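Local coordinates for cell division GTPase FtsZ, diverged (Clostridium botulinum C, PDB 3V3T), which belongs to the tubulin/FtsZ family, as a diverged relative of the FtsZ cell division proteins with a TubZ-like C-terminal domain, at residues D137-A142 / E299-K304; T153-D158 / P289-V294; L164-R169 / S173-E178. The protein carries 1 engineered substitution. One frame throughout, in Å; residues are numbered along the deposited sequence.

Contact 1: residues D137-A142 / E299-K304; sequences DEHMNA and EIIEDK
His139 presents the face of its imidazole to Ile300, where two helices of this tubulin/FtsZ fold pack side by side: helix 136-152, which follows a central strand of the GTPase domain, and helix 291-306, the last helix of the model. They run roughly antiparallel, at 151° between the directions of the two short segments, with the axes 9.6 Å apart. His139 and Ile301 form the closest backbone pair.

The CH-pi contact is made by the short branch of Ile300. Its CG2 sits 3.8 Å from the centroid of the His139 ring and 19° off the ring normal, so the methyl is over the face but displaced toward the rim, nearest CE1. In Ile300, CG1 lies beside the backbone N (chi1 -54°), which leaves CG2 to meet the ring while the longer branch leads away from helix 136-152. ND1 hydrogen-bonds to the carbonyl O of Asp135, just before the helix begins, which limits how the imidazole can rotate. Met297, one turn earlier on helix 291-306, also touches the His139 side chain.

Ile301 works differently. Its long branch reaches across to the root of the histidine, with CG1 3.6 Å from His139 CB, and runs on toward the backbone of the facing helix. At the outer margin the exposed Met140 crosses Ile301 at about a right angle. The polar end of Lys304 turns instead to the carbonyl O of Glu134, in the loop just before helix 136-152. The last apolar touch is between Met140 CG and Ile301 CD1, 4.1 Å apart.

Contact 2: residues T153-D158 / P289-V294; sequences TNEGKD and PQKTTV
A type I' beta turn, Asn154 to Lys157, follows helix 136-152 and rests against the start of helix 291-306, the C-terminal helix of the model. The contact is small and has two parts, one apolar and one charged. On the apolar side Pro289 points its CG at the turn, 3.7 Å from the carbonyl O of Glu155. Gly156 occupies the third position of the turn with a positive phi of 91°, and its backbone passes near the Pro289 ring, beyond close contact.

On the charged side Lys291 reaches across to Glu155 in a salt bridge whose hydrogen bond is weak, with NZ 3.3 Å from OE1. The two side chains meet at about a right angle. Glu155 bends at chi2 (-61°), and Lys291 bends at chi2 and again at chi4 before its ammonium arrives. Glu155 is exposed, so the pair lies at the outer margin of the contact.

Lys157 N bonds to Asn154 O to close the turn, and the flanking residues add a bond from Asp158 N to Thr153 O at 3.0 Å. Gly156 N gives a weak bond to Thr153 OG1, whose hydroxyl also pairs with the carbonyl O of Ile149 in the preceding helix.

Gln290 holds the N-cap position of helix 291-306, and its amide bonds to Ser212 OG and Ala238 O. Trp146 of helix 136-152 packs on both Pro289 and Val294, while Leu163 of strand 160-165 touches Gln290 and Val294, so the helix start lies against both elements.

Contact 3: residues L164-R169 / S173-E178; sequences LDNNKR and SDINKE
The guanidinium of Arg169 takes the carboxylate of Glu178 at its edge, near its own plane. NE donates to OE1 at 3.3 Å with the acceptor close to the guanidinium plane, while NH1 makes weak bonds to OE1 and OE2. The two flat groups are not coplanar: their planes stand 59° apart, and NE meets OE1 from above the carboxylate plane, so this is a twisted, rather long salt bridge. Elsewhere on the same group, NH2 donates to Lys168 O at 2.8 Å, with that oxygen only 7° out of the guanidinium plane, and also to the carbonyl O of Glu234. Together these bonds fix the rotation of the guanidinium. Arg169 bends at chi2 (-78°), which brings the group round toward the helix.

Here strand 160-165 of the central sheet leads through a short loop into helix 172-187, as a parallel strand passes to its next helix in the Rossmann-like GTPase domain of tubulin and FtsZ proteins. Asp165 opens that loop with an Asx turn, OD1 accepting from Asn167 N at 2.7 Å.

Ile175 fills the angle between loop and helix. The tip of its long branch, CD1, lies 3.5 Å from Arg169 CG and close to the carbonyl O of Asp165, while the shorter branch, CG2, points to Leu164 CD1 at 4.0 Å. Asn166 comes in obliquely, its amide oxygen OD1 3.4 Å from Ile175 CG1. A water donates to Asn176 OD1, its oxygen 2.6 Å away, and weakly to Asn166 OD1.

How the contacts relate
From the N terminus, the chain meets the contacts first at 137-142, then 153-158, then the two halves of contact 3, and finally returns through 289-294 and 299-304. Contact 3 closes the shortest loop, joining strand 160-165 to the helix that follows it. Contact 2 spans that loop, and contact 1 encloses both, so the three nest without crossing. Contacts 2 and 3 touch where Thr293 CG2 packs on Asp165 OD2. Contacts 1 and 2 share helix 291-306 and hold it against helix 136-152 and the turn after it, while contact 3 stays within one strand-to-helix connection.

Contact 1: residues D137-A142 / E299-K304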
loop_
_atom_site.group_PDB
_atom_site.type_symbol
_atom_site.label_atom_id
_atom_site.label_comp_id
_atom_site.label_asym_id
_atom_site.label_seq_id
_atom_site.Cartn_x
_atom_site.Cartn_y
_atom_site.Cartn_z
ATOM N N ASP A 137 -10.404 12.796 16.026
ATOM C CA ASP A 137 -9.133 12.167 16.384
ATOM C C ASP A 137 -8.628 11.216 15.301
ATOM O O ASP A 137 -7.415 11.106 15.057
ATOM C CB ASP A 137 -9.265 11.391 17.694
ATOM C CG ASP A 137 -9.369 12.296 18.902
ATOM O OD1 ASP A 137 -9.122 13.516 18.775
ATOM O OD2 ASP A 137 -9.689 11.777 19.992
ATOM N N GLU A 138 -9.567 10.523 14.668
ATOM C CA GLU A 138 -9.238 9.589 13.614
ATOM C C GLU A 138 -8.575 10.341 12.459
ATOM O O GLU A 138 -7.474 9.999 12.027
ATOM C CB GLU A 138 -10.499 8.860 13.149
ATOM C CG GLU A 138 -11.090 7.903 14.198
ATOM C CD GLU A 138 -11.967 8.588 15.248
ATOM O OE1 GLU A 138 -11.896 9.828 15.405
ATOM O OE2 GLU A 138 -12.737 7.871 15.925
ATOM N N HIS A 139 -9.245 11.383 11.979
ATOM C CA HIS A 139 -8.706 12.191 10.897
ATOM C C HIS A 139 -7.406 12.872 11.335
ATOM O O HIS A 139 -6.464 12.988 10.556
ATOM C CB HIS A 139 -9.732 13.205 10.397
ATOM C CG HIS A 139 -10.830 12.584 9.589
ATOM N ND1 HIS A 139 -12.027 12.183 10.141
ATOM C CD2 HIS A 139 -10.899 12.266 8.275
ATOM C CE1 HIS A 139 -12.793 11.661 9.199
ATOM N NE2 HIS A 139 -12.129 11.693 8.059
ATOM N N MET A 140 -7.341 13.307 12.585
ATOM C CA MET A 140 -6.132 13.965 13.042
ATOM C C MET A 140 -4.947 13.012 13.021
ATOM O O MET A 140 -3.842 13.414 12.643
ATOM C CB MET A 140 -6.323 14.580 14.428
ATOM C CG MET A 140 -7.182 15.841 14.410
ATOM S SD MET A 140 -7.255 16.673 16.023
ATOM C CE MET A 140 -5.596 17.337 16.129
ATOM N N ASN A 141 -5.174 11.755 13.415
ATOM C CA ASN A 141 -4.116 10.743 13.340
ATOM C C ASN A 141 -3.653 10.495 11.917
ATOM O O ASN A 141 -2.456 10.384 11.664
ATOM C CB ASN A 141 -4.553 9.404 13.937
ATOM C CG ASN A 141 -4.605 9.429 15.444
ATOM O OD1 ASN A 141 -4.140 10.378 16.076
ATOM N ND2 ASN A 141 -5.176 8.378 16.033
ATOM N N ALA A 142 -4.613 10.378 11.005
ATOM C CA ALA A 142 -4.315 10.076 9.608
ATOM C C ALA A 142 -3.490 11.196 8.972
ATOM O O ALA A 142 -2.512 10.944 8.269
ATOM C CB ALA A 142 -5.614 9.834 8.824
ATOM N N GLU A 299 -10.776 19.397 5.698
ATOM C CA GLU A 299 -12.124 19.942 5.588
ATOM C C GLU A 299 -13.096 19.185 6.495
ATOM O O GLU A 299 -14.030 19.769 7.036
ATOM C CB GLU A 299 -12.603 19.903 4.137
ATOM C CG GLU A 299 -13.773 20.830 3.850
ATOM C CD GLU A 299 -13.863 21.213 2.383
ATOM O OE1 GLU A 299 -13.157 20.588 1.556
ATOM O OE2 GLU A 299 -14.633 22.144 2.057
ATOM N N ILE A 300 -12.876 17.881 6.654
ATOM C CA ILE A 300 -13.704 17.077 7.541
ATOM C C ILE A 300 -13.486 17.507 8.984
ATOM O O ILE A 300 -14.431 17.667 9.756
ATOM C CB ILE A 300 -13.355 15.582 7.439
ATOM C CG1 ILE A 300 -13.427 15.097 5.985
ATOM C CG2 ILE A 300 -14.249 14.772 8.366
ATOM C CD1 ILE A 300 -14.781 15.281 5.352
ATOM N N ILE A 301 -12.223 17.693 9.343
ATOM C CA ILE A 301 -11.861 18.108 10.692
ATOM C C ILE A 301 -12.476 19.462 11.022
ATOM O O ILE A 301 -13.068 19.634 12.087
ATOM C CB ILE A 301 -10.331 18.164 10.857
ATOM C CG1 ILE A 301 -9.757 16.749 10.839
ATOM C CG2 ILE A 301 -9.946 18.891 12.137
ATOM C CD1 ILE A 301 -8.290 16.684 10.521
ATOM N N GLU A 302 -12.346 20.417 10.105
ATOM C CA GLU A 302 -12.947 21.737 10.286
ATOM C C GLU A 302 -14.443 21.639 10.568
ATOM O O GLU A 302 -14.950 22.270 11.499
ATOM C CB GLU A 302 -12.742 22.612 9.045
ATOM C CG GLU A 302 -11.316 23.067 8.785
ATOM C CD GLU A 302 -11.210 23.915 7.521
ATOM O OE1 GLU A 302 -11.924 24.939 7.426
ATOM O OE2 GLU A 302 -10.423 23.552 6.617
ATOM N N ASP A 303 -15.145 20.854 9.755
ATOM C CA ASP A 303 -16.595 20.739 9.864
ATOM C C ASP A 303 -17.049 20.030 11.142
ATOM O O ASP A 303 -18.055 20.410 11.741
ATOM C CB ASP A 303 -17.170 20.048 8.629
ATOM C CG ASP A 303 -16.842 20.787 7.355
ATOM O OD1 ASP A 303 -16.607 22.013 7.434
ATOM O OD2 ASP A 303 -16.806 20.146 6.281
ATOM N N LYS A 304 -16.306 19.007 11.554
ATOM C CA LYS A 304 -16.624 18.296 12.791
ATOM C C LYS A 304 -16.279 19.125 14.026
ATOM O O LYS A 304 -16.874 18.941 15.094
ATOM C CB LYS A 304 -15.929 16.932 12.835
ATOM C CG LYS A 304 -16.783 15.804 12.276
ATOM C CD LYS A 304 -15.976 14.862 11.399
ATOM C CE LYS A 304 -16.879 13.893 10.643
ATOM N NZ LYS A 304 -17.455 12.858 11.541
#

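Contact 2: residues T153-D158 / P289-V294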
loop_
_atom_site.group_PDB
_atom_site.type_symbol
_atom_site.label_atom_id
_atom_site.label_comp_id
_atom_site.label_asym_id
_atom_site.label_seq_id
_atom_site.Cartn_x
_atom_site.Cartn_y
_atom_site.Cartn_z
ATOM N N THR A 153 10.521 11.130 4.186
ATOM C CA THR A 153 10.758 10.404 2.942
ATOM C C THR A 153 10.859 11.361 1.769
ATOM O O THR A 153 10.560 10.987 0.621
ATOM C CB THR A 153 9.601 9.451 2.626
ATOM O OG1 THR A 153 8.398 10.208 2.434
ATOM C CG2 THR A 153 9.390 8.445 3.742
ATOM N N ASN A 154 11.245 12.600 2.060
ATOM C CA ASN A 154 11.321 13.638 1.036
ATOM C C ASN A 154 10.013 13.747 0.262
ATOM O O ASN A 154 10.004 13.698 -0.965
ATOM C CB ASN A 154 12.475 13.368 0.066
ATOM C CG ASN A 154 12.790 14.571 -0.822
ATOM O OD1 ASN A 154 12.383 15.703 -0.530
ATOM N ND2 ASN A 154 13.518 14.330 -1.911
ATOM N N GLU A 155 8.909 13.887 0.987
ATOM C CA GLU A 155 7.592 14.028 0.376
ATOM C C GLU A 155 7.259 12.814 -0.480
ATOM O O GLU A 155 6.609 12.929 -1.509
ATOM C CB GLU A 155 7.524 15.299 -0.472
ATOM C CG GLU A 155 8.094 16.535 0.207
ATOM C CD GLU A 155 7.364 16.903 1.493
ATOM O OE1 GLU A 155 6.116 16.998 1.467
ATOM O OE2 GLU A 155 8.035 17.101 2.531
ATOM N N GLY A 156 7.717 11.647 -0.064
ATOM C CA GLY A 156 7.311 10.423 -0.728
ATOM C C GLY A 156 8.228 9.991 -1.851
ATOM O O GLY A 156 7.950 8.990 -2.507
ATOM N N LYS A 157 9.313 10.737 -2.079
ATOM C CA LYS A 157 10.286 10.374 -3.109
ATOM C C LYS A 157 11.221 9.215 -2.733
ATOM O O LYS A 157 11.818 8.609 -3.617
ATOM C CB LYS A 157 11.137 11.584 -3.520
ATOM C CG LYS A 157 10.361 12.763 -4.096
ATOM C CD LYS A 157 11.315 13.902 -4.468
ATOM C CE LYS A 157 10.588 15.241 -4.584
ATOM N NZ LYS A 157 9.410 15.167 -5.498
ATOM N N ASP A 158 11.362 8.903 -1.445
ATOM C CA ASP A 158 12.311 7.861 -1.030
ATOM C C ASP A 158 11.675 6.473 -0.851
ATOM O O ASP A 158 12.368 5.479 -0.581
ATOM C CB ASP A 158 13.022 8.253 0.273
ATOM C CG ASP A 158 13.866 9.510 0.132
ATOM O OD1 ASP A 158 14.330 9.798 -0.995
ATOM O OD2 ASP A 158 14.061 10.207 1.157
ATOM N N PRO A 289 2.303 11.574 -5.184
ATOM C CA PRO A 289 1.526 11.225 -3.982
ATOM C C PRO A 289 0.248 12.069 -3.833
ATOM O O PRO A 289 0.277 13.289 -4.042
ATOM C CB PRO A 289 2.508 11.509 -2.838
ATOM C CG PRO A 289 3.870 11.343 -3.491
ATOM C CD PRO A 289 3.718 11.853 -4.880
ATOM N N GLN A 290 -0.850 11.418 -3.447
ATOM C CA GLN A 290 -2.192 12.015 -3.528
ATOM C C GLN A 290 -2.487 13.052 -2.433
ATOM O O GLN A 290 -3.398 12.880 -1.612
ATOM C CB GLN A 290 -3.260 10.907 -3.540
ATOM C CG GLN A 290 -3.066 9.857 -4.678
ATOM C CD GLN A 290 -2.286 8.624 -4.226
ATOM O OE1 GLN A 290 -1.219 8.749 -3.634
ATOM N NE2 GLN A 290 -2.834 7.421 -4.480
ATOM N N LYS A 291 -1.718 14.137 -2.446
ATOM C CA LYS A 291 -1.852 15.213 -1.465
ATOM C C LYS A 291 -3.270 15.801 -1.385
ATOM O O LYS A 291 -3.815 15.988 -0.298
ATOM C CB LYS A 291 -0.815 16.314 -1.737
ATOM C CG LYS A 291 0.573 16.003 -1.153
ATOM C CD LYS A 291 1.724 16.298 -2.122
ATOM C CE LYS A 291 3.066 15.900 -1.521
ATOM N NZ LYS A 291 3.371 16.699 -0.284
ATOM N N THR A 292 -3.860 16.087 -2.537
ATOM C CA THR A 292 -5.215 16.627 -2.599
ATOM C C THR A 292 -6.239 15.743 -1.883
ATOM O O THR A 292 -7.015 16.229 -1.073
ATOM C CB THR A 292 -5.664 16.827 -4.070
ATOM O OG1 THR A 292 -4.637 17.516 -4.780
ATOM C CG2 THR A 292 -6.955 17.643 -4.152
ATOM N N THR A 293 -6.248 14.447 -2.181
ATOM C CA THR A 293 -7.199 13.562 -1.535
ATOM C C THR A 293 -6.968 13.537 -0.036
ATOM O O THR A 293 -7.921 13.531 0.734
ATOM C CB THR A 293 -7.077 12.129 -2.035
ATOM O OG1 THR A 293 -7.266 12.113 -3.443
ATOM C CG2 THR A 293 -8.134 11.241 -1.360
ATOM N N VAL A 294 -5.701 13.504 0.378
ATOM C CA VAL A 294 -5.381 13.458 1.801
ATOM C C VAL A 294 -5.815 14.749 2.475
ATOM O O VAL A 294 -6.377 14.735 3.562
ATOM C CB VAL A 294 -3.864 13.253 2.053
ATOM C CG1 VAL A 294 -3.547 13.447 3.522
ATOM C CG2 VAL A 294 -3.423 11.875 1.595
#

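Contact 3: residues L164-R169 / S173-E178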
loop_
_atom_site.group_PDB
_atom_site.type_symbol
_atom_site.label_atom_id
_atom_site.label_comp_id
_atom_site.label_asym_id
_atom_site.label_seq_id
_atom_site.Cartn_x
_atom_site.Cartn_y
_atom_site.Cartn_z
ATOM N N LEU A 164 -4.558 3.718 0.244
ATOM C CA LEU A 164 -5.921 3.179 0.146
ATOM C C LEU A 164 -6.929 4.106 0.814
ATOM O O LEU A 164 -6.581 4.845 1.743
ATOM C CB LEU A 164 -5.994 1.783 0.789
ATOM C CG LEU A 164 -4.979 0.744 0.305
ATOM C CD1 LEU A 164 -5.212 -0.606 0.966
ATOM C CD2 LEU A 164 -5.052 0.595 -1.211
ATOM N N ASP A 165 -8.180 4.050 0.361
ATOM C CA ASP A 165 -9.204 4.973 0.837
ATOM C C ASP A 165 -10.478 4.244 1.307
ATOM O O ASP A 165 -11.262 3.749 0.493
ATOM C CB ASP A 165 -9.542 5.973 -0.272
ATOM C CG ASP A 165 -10.530 7.044 0.169
ATOM O OD1 ASP A 165 -11.099 6.935 1.282
ATOM O OD2 ASP A 165 -10.739 8.003 -0.612
ATOM N N ASN A 166 -10.683 4.193 2.622
ATOM C CA ASN A 166 -11.854 3.534 3.177
ATOM C C ASN A 166 -13.179 4.138 2.714
ATOM O O ASN A 166 -14.219 3.512 2.885
ATOM C CB ASN A 166 -11.825 3.543 4.704
ATOM C CG ASN A 166 -11.175 2.315 5.284
ATOM O OD1 ASN A 166 -10.974 1.309 4.595
ATOM N ND2 ASN A 166 -10.835 2.387 6.564
ATOM N N ASN A 167 -13.161 5.353 2.166
ATOM C CA ASN A 167 -14.404 5.922 1.634
ATOM C C ASN A 167 -14.917 5.114 0.442
ATOM O O ASN A 167 -16.076 5.215 0.084
ATOM C CB ASN A 167 -14.232 7.389 1.204
ATOM C CG ASN A 167 -14.353 8.375 2.359
ATOM O OD1 ASN A 167 -15.357 8.401 3.079
ATOM N ND2 ASN A 167 -13.328 9.217 2.525
ATOM N N LYS A 168 -14.049 4.325 -0.185
ATOM C CA LYS A 168 -14.378 3.727 -1.484
ATOM C C LYS A 168 -15.170 2.424 -1.393
ATOM O O LYS A 168 -15.667 1.932 -2.408
ATOM C CB LYS A 168 -13.119 3.521 -2.339
ATOM C CG LYS A 168 -12.356 4.799 -2.700
ATOM C CD LYS A 168 -13.285 5.913 -3.172
ATOM C CE LYS A 168 -13.794 5.674 -4.585
ATOM N NZ LYS A 168 -12.653 5.513 -5.527
ATOM N N ARG A 169 -15.285 1.861 -0.191
ATOM C CA ARG A 169 -16.082 0.642 0.011
ATOM C C ARG A 169 -16.851 0.697 1.321
ATOM O O ARG A 169 -16.454 1.392 2.258
ATOM C CB ARG A 169 -15.194 -0.608 0.008
ATOM C CG ARG A 169 -14.471 -0.876 -1.301
ATOM C CD ARG A 169 -15.393 -1.497 -2.353
ATOM N NE ARG A 169 -14.642 -1.855 -3.556
ATOM C CZ ARG A 169 -14.280 -0.982 -4.495
ATOM N NH1 ARG A 169 -13.593 -1.381 -5.558
ATOM N NH2 ARG A 169 -14.615 0.298 -4.377
ATOM N N SER A 173 -13.242 -4.535 5.509
ATOM C CA SER A 173 -12.914 -5.888 5.073
ATOM C C SER A 173 -12.948 -6.009 3.543
ATOM O O SER A 173 -12.256 -6.844 2.968
ATOM C CB SER A 173 -13.820 -6.930 5.747
ATOM O OG SER A 173 -15.060 -7.064 5.080
ATOM N N ASP A 174 -13.726 -5.162 2.878
ATOM C CA ASP A 174 -13.747 -5.183 1.415
ATOM C C ASP A 174 -12.536 -4.475 0.815
ATOM O O ASP A 174 -12.026 -4.876 -0.237
ATOM C CB ASP A 174 -15.039 -4.579 0.873
ATOM C CG ASP A 174 -16.258 -5.408 1.214
ATOM O OD1 ASP A 174 -16.201 -6.660 1.080
ATOM O OD2 ASP A 174 -17.275 -4.800 1.615
ATOM N N ILE A 175 -12.075 -3.420 1.474
ATOM C CA ILE A 175 -10.851 -2.764 1.037
ATOM C C ILE A 175 -9.707 -3.763 1.140
ATOM O O ILE A 175 -8.909 -3.916 0.219
ATOM C CB ILE A 175 -10.529 -1.556 1.904
ATOM C CG1 ILE A 175 -11.650 -0.513 1.805
ATOM C CG2 ILE A 175 -9.150 -0.965 1.513
ATOM C CD1 ILE A 175 -11.694 0.219 0.486
ATOM N N ASN A 176 -9.659 -4.458 2.269
ATOM C CA ASN A 176 -8.575 -5.381 2.585
ATOM C C ASN A 176 -8.504 -6.528 1.599
ATOM O O ASN A 176 -7.439 -6.846 1.083
ATOM C CB ASN A 176 -8.763 -5.939 4.001
ATOM C CG ASN A 176 -8.594 -4.882 5.061
ATOM O OD1 ASN A 176 -8.364 -3.712 4.745
ATOM N ND2 ASN A 176 -8.704 -5.276 6.321
ATOM N N LYS A 177 -9.649 -7.151 1.349
ATOM C CA LYS A 177 -9.709 -8.292 0.457
ATOM C C LYS A 177 -9.323 -7.878 -0.937
ATOM O O LYS A 177 -8.615 -8.604 -1.633
ATOM C CB LYS A 177 -11.118 -8.882 0.421
ATOM C CG LYS A 177 -11.524 -9.643 1.666
ATOM C CD LYS A 177 -12.982 -10.087 1.553
ATOM C CE LYS A 177 -13.461 -10.794 2.811
ATOM N NZ LYS A 177 -14.821 -11.397 2.621
ATOM N N GLU A 178 -9.816 -6.720 -1.363
ATOM C CA GLU A 178 -9.549 -6.277 -2.720
ATOM C C GLU A 178 -8.083 -5.898 -2.897
ATOM O O GLU A 178 -7.481 -6.209 -3.930
ATOM C CB GLU A 178 -10.456 -5.119 -3.119
ATOM C CG GLU A 178 -10.280 -4.726 -4.566
ATOM C CD GLU A 178 -11.548 -4.172 -5.192
ATOM O OE1 GLU A 178 -12.640 -4.248 -4.557
ATOM O OE2 GLU A 178 -11.435 -3.662 -6.330
HETATM O O HOH W 1 -8.904 -1.226 5.408
#